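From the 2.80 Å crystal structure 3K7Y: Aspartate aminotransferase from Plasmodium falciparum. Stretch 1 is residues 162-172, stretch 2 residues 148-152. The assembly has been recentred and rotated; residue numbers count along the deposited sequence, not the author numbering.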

ATOM      1  N   ASP A 162      12.672  35.745  -9.262  1.00 70.86           N
ATOM      2  CA  ASP A 162      12.531  36.994  -8.519  1.00 72.46           C
ATOM      3  C   ASP A 162      11.327  36.901  -7.608  1.00 71.81           C
ATOM      4  O   ASP A 162      11.437  37.147  -6.406  1.00 72.01           O
ATOM      5  CB  ASP A 162      12.366  38.185  -9.473  1.00 74.16           C
ATOM      6  CG  ASP A 162      13.509  38.297 -10.490  1.00 76.87           C
ATOM      7  OD1 ASP A 162      13.938  37.262 -11.064  1.00 78.69           O
ATOM      8  OD2 ASP A 162      13.976  39.435 -10.734  1.00 79.97           O
ATOM      9  N   LEU A 163      10.186  36.537  -8.199  1.00 71.07           N
ATOM     10  CA  LEU A 163       8.926  36.368  -7.473  1.00 70.24           C
ATOM     11  C   LEU A 163       8.881  35.078  -6.642  1.00 68.98           C
ATOM     12  O   LEU A 163       8.197  35.020  -5.624  1.00 68.98           O
ATOM     13  CB  LEU A 163       7.739  36.416  -8.439  1.00 70.12           C
ATOM     14  CG  LEU A 163       7.436  37.740  -9.138  1.00 70.97           C
ATOM     15  CD1 LEU A 163       6.544  37.501 -10.333  1.00 71.24           C
ATOM     16  CD2 LEU A 163       6.789  38.738  -8.193  1.00 71.92           C
ATOM     17  N   PHE A 164       9.594  34.046  -7.074  1.00 68.00           N
ATOM     18  CA  PHE A 164       9.670  32.816  -6.296  1.00 67.35           C
ATOM     19  C   PHE A 164      10.311  33.035  -4.902  1.00 67.91           C
ATOM     20  O   PHE A 164       9.762  32.592  -3.883  1.00 67.19           O
ATOM     21  CB  PHE A 164      10.380  31.718  -7.111  1.00 66.81           C
ATOM     22  CG  PHE A 164      10.839  30.524  -6.297  1.00 65.89           C
ATOM     23  CD1 PHE A 164       9.986  29.897  -5.389  1.00 66.25           C
ATOM     24  CD2 PHE A 164      12.117  30.009  -6.465  1.00 65.43           C
ATOM     25  CE1 PHE A 164      10.418  28.786  -4.636  1.00 66.54           C
ATOM     26  CE2 PHE A 164      12.555  28.899  -5.723  1.00 65.64           C
ATOM     27  CZ  PHE A 164      11.706  28.288  -4.806  1.00 65.40           C
ATOM     28  N   LEU A 165      11.454  33.721  -4.864  1.00 69.21           N
ATOM     29  CA  LEU A 165      12.147  34.008  -3.599  1.00 70.25           C
ATOM     30  C   LEU A 165      11.464  35.084  -2.777  1.00 71.93           C
ATOM     31  O   LEU A 165      11.602  35.111  -1.557  1.00 72.37           O
ATOM     32  CB  LEU A 165      13.597  34.398  -3.834  1.00 70.45           C
ATOM     33  CG  LEU A 165      14.474  33.388  -4.559  1.00 69.06           C
ATOM     34  CD1 LEU A 165      15.737  34.075  -5.012  1.00 69.75           C
ATOM     35  CD2 LEU A 165      14.807  32.235  -3.679  1.00 66.59           C
ATOM     36  N   ASN A 166      10.747  35.976  -3.450  1.00 73.63           N
ATOM     37  CA  ASN A 166       9.885  36.941  -2.784  1.00 76.02           C
ATOM     38  C   ASN A 166       8.896  36.306  -1.820  1.00 76.46           C
ATOM     39  O   ASN A 166       8.882  36.640  -0.632  1.00 77.48           O
ATOM     40  CB  ASN A 166       9.098  37.725  -3.812  1.00 76.54           C
ATOM     41  CG  ASN A 166       9.570  39.111  -3.927  1.00 79.51           C
ATOM     42  OD1 ASN A 166      10.737  39.408  -3.639  1.00 81.53           O
ATOM     43  ND2 ASN A 166       8.674  40.001  -4.340  1.00 82.57           N
ATOM     44  N   ASP A 167       8.063  35.409  -2.354  1.00 76.22           N
ATOM     45  CA  ASP A 167       7.061  34.700  -1.582  1.00 76.35           C
ATOM     46  C   ASP A 167       7.764  33.864  -0.546  1.00 75.89           C
ATOM     47  O   ASP A 167       7.382  33.856   0.622  1.00 76.37           O
ATOM     48  CB  ASP A 167       6.227  33.796  -2.484  1.00 75.91           C
ATOM     49  CG  ASP A 167       5.482  34.561  -3.560  1.00 78.37           C
ATOM     50  OD1 ASP A 167       5.062  33.899  -4.536  1.00 79.48           O
ATOM     51  OD2 ASP A 167       5.311  35.803  -3.435  1.00 81.27           O
ATOM     52  N   LEU A 168       8.823  33.189  -0.974  1.00 75.36           N
ATOM     53  CA  LEU A 168       9.649  32.436  -0.055  1.00 75.43           C
ATOM     54  C   LEU A 168      10.116  33.281   1.134  1.00 77.03           C
ATOM     55  O   LEU A 168      10.503  32.736   2.168  1.00 76.99           O
ATOM     56  CB  LEU A 168      10.841  31.843  -0.793  1.00 74.83           C
ATOM     57  CG  LEU A 168      11.329  30.494  -0.261  1.00 74.21           C
ATOM     58  CD1 LEU A 168      10.171  29.558   0.096  1.00 71.64           C
ATOM     59  CD2 LEU A 168      12.228  29.835  -1.300  1.00 73.55           C
ATOM     60  N   ARG A 169      10.055  34.606   0.986  1.00 78.58           N
ATOM     61  CA  ARG A 169      10.495  35.536   2.021  1.00 80.46           C
ATOM     62  C   ARG A 169       9.377  36.133   2.885  1.00 81.89           C
ATOM     63  O   ARG A 169       9.630  36.560   4.004  1.00 83.19           O
ATOM     64  CB  ARG A 169      11.339  36.662   1.418  1.00 81.24           C
ATOM     65  CG  ARG A 169      12.835  36.397   1.353  1.00 81.38           C
ATOM     66  CD  ARG A 169      13.609  37.697   1.122  1.00 83.11           C
ATOM     67  NE  ARG A 169      15.054  37.500   0.949  1.00 84.73           N
ATOM     68  CZ  ARG A 169      15.943  37.372   1.943  1.00 86.20           C
ATOM     69  NH1 ARG A 169      15.556  37.399   3.214  1.00 87.16           N
ATOM     70  NH2 ARG A 169      17.235  37.211   1.670  1.00 86.34           N
ATOM     71  N   ASN A 170       8.150  36.185   2.389  1.00 82.34           N
ATOM     72  CA  ASN A 170       7.080  36.765   3.204  1.00 84.21           C
ATOM     73  C   ASN A 170       5.943  35.818   3.569  1.00 83.66           C
ATOM     74  O   ASN A 170       4.905  36.244   4.066  1.00 84.87           O
ATOM     75  CB  ASN A 170       6.564  38.085   2.614  1.00 85.78           C
ATOM     76  CG  ASN A 170       6.908  38.248   1.142  1.00 86.31           C
ATOM     77  OD1 ASN A 170       7.850  38.967   0.792  1.00 86.95           O
ATOM     78  ND2 ASN A 170       6.151  37.574   0.272  1.00 86.01           N
ATOM     79  N   ILE A 171       6.163  34.530   3.339  1.00 82.27           N
ATOM     80  CA  ILE A 171       5.230  33.504   3.762  1.00 81.76           C
ATOM     81  C   ILE A 171       5.547  33.122   5.204  1.00 82.45           C
ATOM     82  O   ILE A 171       6.612  32.557   5.458  1.00 82.55           O
ATOM     83  CB  ILE A 171       5.308  32.244   2.858  1.00 80.05           C
ATOM     84  CG1 ILE A 171       6.730  31.653   2.850  1.00 78.95           C
ATOM     85  CG2 ILE A 171       4.813  32.573   1.441  1.00 79.97           C
ATOM     86  CD1 ILE A 171       6.816  30.211   2.431  1.00 76.10           C
ATOM     87  N   PRO A 172       4.621  33.380   6.151  1.00 83.30           N
ATOM     88  CA  PRO A 172       4.933  33.187   7.556  1.00 83.68           C
ATOM     89  C   PRO A 172       6.399  32.832   7.887  1.00 83.21           C
ATOM     90  O   PRO A 172       7.327  33.532   7.459  1.00 83.65           O
ATOM     91  CB  PRO A 172       3.963  32.077   7.940  1.00 82.84           C
ATOM     92  CG  PRO A 172       2.728  32.392   7.074  1.00 82.95           C
ATOM     93  CD  PRO A 172       3.159  33.354   5.976  1.00 83.28           C
TER
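Stretch 2 148-152: YINFF

Stretch 1 continues a helix that begins earlier in the chain, with D167 N to L163 O (3.3 Å) and L168 N to F164 O (3.1 Å) among its backbone hydrogen bonds; I171 and P172 lie beyond it. Stretch 2 enters as the end of a strand, Y148-I149, and is already out of it at N150. As stretch 2 advances from I149 to N150, its nearest partner steps back along the helix by about one turn, from D167 (CA to CA 6.1 Å) to F164 (CA to CA 5.0 Å), so the two chains run in opposing senses here.

The polar contact joins a backbone amide to a side-chain carboxylate. N150 N donates a hydrogen bond to D167 OD1 (2.8 Å, 152°), so D167, whose CA-to-CB bond points toward stretch 2, accepts the N150 backbone amide; the model is strained at this carboxylate, and its exact placing is less sure. One turn earlier, F164 CA lies 3.5 Å from N150 O, a CA-H...O contact.

Around this polar point the packing is apolar. I149 reaches F164 (CG2 to CD1, 3.8 Å), L168 (CD1 to CD1, 4.1 Å) and I171 (CD1 to CD1, 4.0 Å), joining helix and following loop. F151 turns its ring edge to the F164 face, centroids 5.1 Å apart and planes at 81°, while I149 CG2 sits at the F164 edge. The rule to read here is a helix carboxylate offered to the backbone just past a strand, beside an apolar cluster built on the strand's last side chain.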

ATOM      1  N   TYR A 148      -0.411  28.800  -2.615  1.00 66.57           N
ATOM      2  CA  TYR A 148       0.467  28.726  -3.784  1.00 66.45           C
ATOM      3  C   TYR A 148       1.538  29.782  -3.771  1.00 66.98           C
ATOM      4  O   TYR A 148       1.239  30.940  -3.541  1.00 68.47           O
ATOM      5  CB  TYR A 148      -0.330  28.873  -5.082  1.00 66.95           C
ATOM      6  CG  TYR A 148      -1.368  27.799  -5.294  1.00 67.19           C
ATOM      7  CD1 TYR A 148      -1.197  26.810  -6.273  1.00 66.40           C
ATOM      8  CD2 TYR A 148      -2.526  27.767  -4.509  1.00 67.31           C
ATOM      9  CE1 TYR A 148      -2.161  25.818  -6.460  1.00 66.63           C
ATOM     10  CE2 TYR A 148      -3.484  26.791  -4.684  1.00 67.59           C
ATOM     11  CZ  TYR A 148      -3.307  25.819  -5.659  1.00 67.39           C
ATOM     12  OH  TYR A 148      -4.283  24.860  -5.809  1.00 67.34           O
ATOM     13  N   ILE A 149       2.774  29.366  -4.044  1.00 66.47           N
ATOM     14  CA  ILE A 149       3.923  30.259  -4.238  1.00 67.10           C
ATOM     15  C   ILE A 149       4.174  30.463  -5.743  1.00 67.08           C
ATOM     16  O   ILE A 149       4.118  29.492  -6.513  1.00 66.87           O
ATOM     17  CB  ILE A 149       5.204  29.655  -3.595  1.00 66.73           C
ATOM     18  CG1 ILE A 149       5.134  29.730  -2.074  1.00 67.75           C
ATOM     19  CG2 ILE A 149       6.470  30.371  -4.047  1.00 67.01           C
ATOM     20  CD1 ILE A 149       6.361  29.114  -1.390  1.00 69.03           C
ATOM     21  N   ASN A 150       4.446  31.716  -6.149  1.00 67.27           N
ATOM     22  CA  ASN A 150       4.863  32.052  -7.522  1.00 66.63           C
ATOM     23  C   ASN A 150       6.001  31.166  -7.944  1.00 64.81           C
ATOM     24  O   ASN A 150       6.877  30.871  -7.145  1.00 64.26           O
ATOM     25  CB  ASN A 150       5.415  33.472  -7.600  1.00 68.19           C
ATOM     26  CG  ASN A 150       4.364  34.527  -7.431  1.00 70.82           C
ATOM     27  OD1 ASN A 150       3.554  34.760  -8.332  1.00 73.00           O
ATOM     28  ND2 ASN A 150       4.390  35.214  -6.292  1.00 72.51           N
ATOM     29  N   PHE A 151       6.033  30.772  -9.206  1.00 63.58           N
ATOM     30  CA  PHE A 151       7.143  29.956  -9.655  1.00 61.78           C
ATOM     31  C   PHE A 151       7.418  30.088 -11.141  1.00 62.27           C
ATOM     32  O   PHE A 151       8.214  30.919 -11.563  1.00 63.15           O
ATOM     33  CB  PHE A 151       6.906  28.496  -9.277  1.00 60.14           C
ATOM     34  CG  PHE A 151       8.120  27.643  -9.392  1.00 57.00           C
ATOM     35  CD1 PHE A 151       9.139  27.748  -8.462  1.00 54.61           C
ATOM     36  CD2 PHE A 151       8.240  26.718 -10.419  1.00 55.48           C
ATOM     37  CE1 PHE A 151      10.269  26.957  -8.549  1.00 53.97           C
ATOM     38  CE2 PHE A 151       9.371  25.924 -10.530  1.00 54.71           C
ATOM     39  CZ  PHE A 151      10.396  26.046  -9.596  1.00 54.34           C
ATOM     40  N   PHE A 152       6.762  29.247 -11.919  1.00 61.66           N
ATOM     41  CA  PHE A 152       6.948  29.199 -13.345  1.00 61.90           C
ATOM     42  C   PHE A 152       6.446  30.499 -13.953  1.00 63.71           C
ATOM     43  O   PHE A 152       5.390  30.997 -13.554  1.00 63.83           O
ATOM     44  CB  PHE A 152       6.152  28.017 -13.858  1.00 60.92           C
ATOM     45  CG  PHE A 152       6.246  27.817 -15.309  1.00 58.53           C
ATOM     46  CD1 PHE A 152       7.360  27.243 -15.863  1.00 56.46           C
ATOM     47  CD2 PHE A 152       5.201  28.170 -16.124  1.00 57.64           C
ATOM     48  CE1 PHE A 152       7.452  27.042 -17.223  1.00 56.41           C
ATOM     49  CE2 PHE A 152       5.279  27.973 -17.480  1.00 58.19           C
ATOM     50  CZ  PHE A 152       6.414  27.406 -18.032  1.00 57.58           C
TER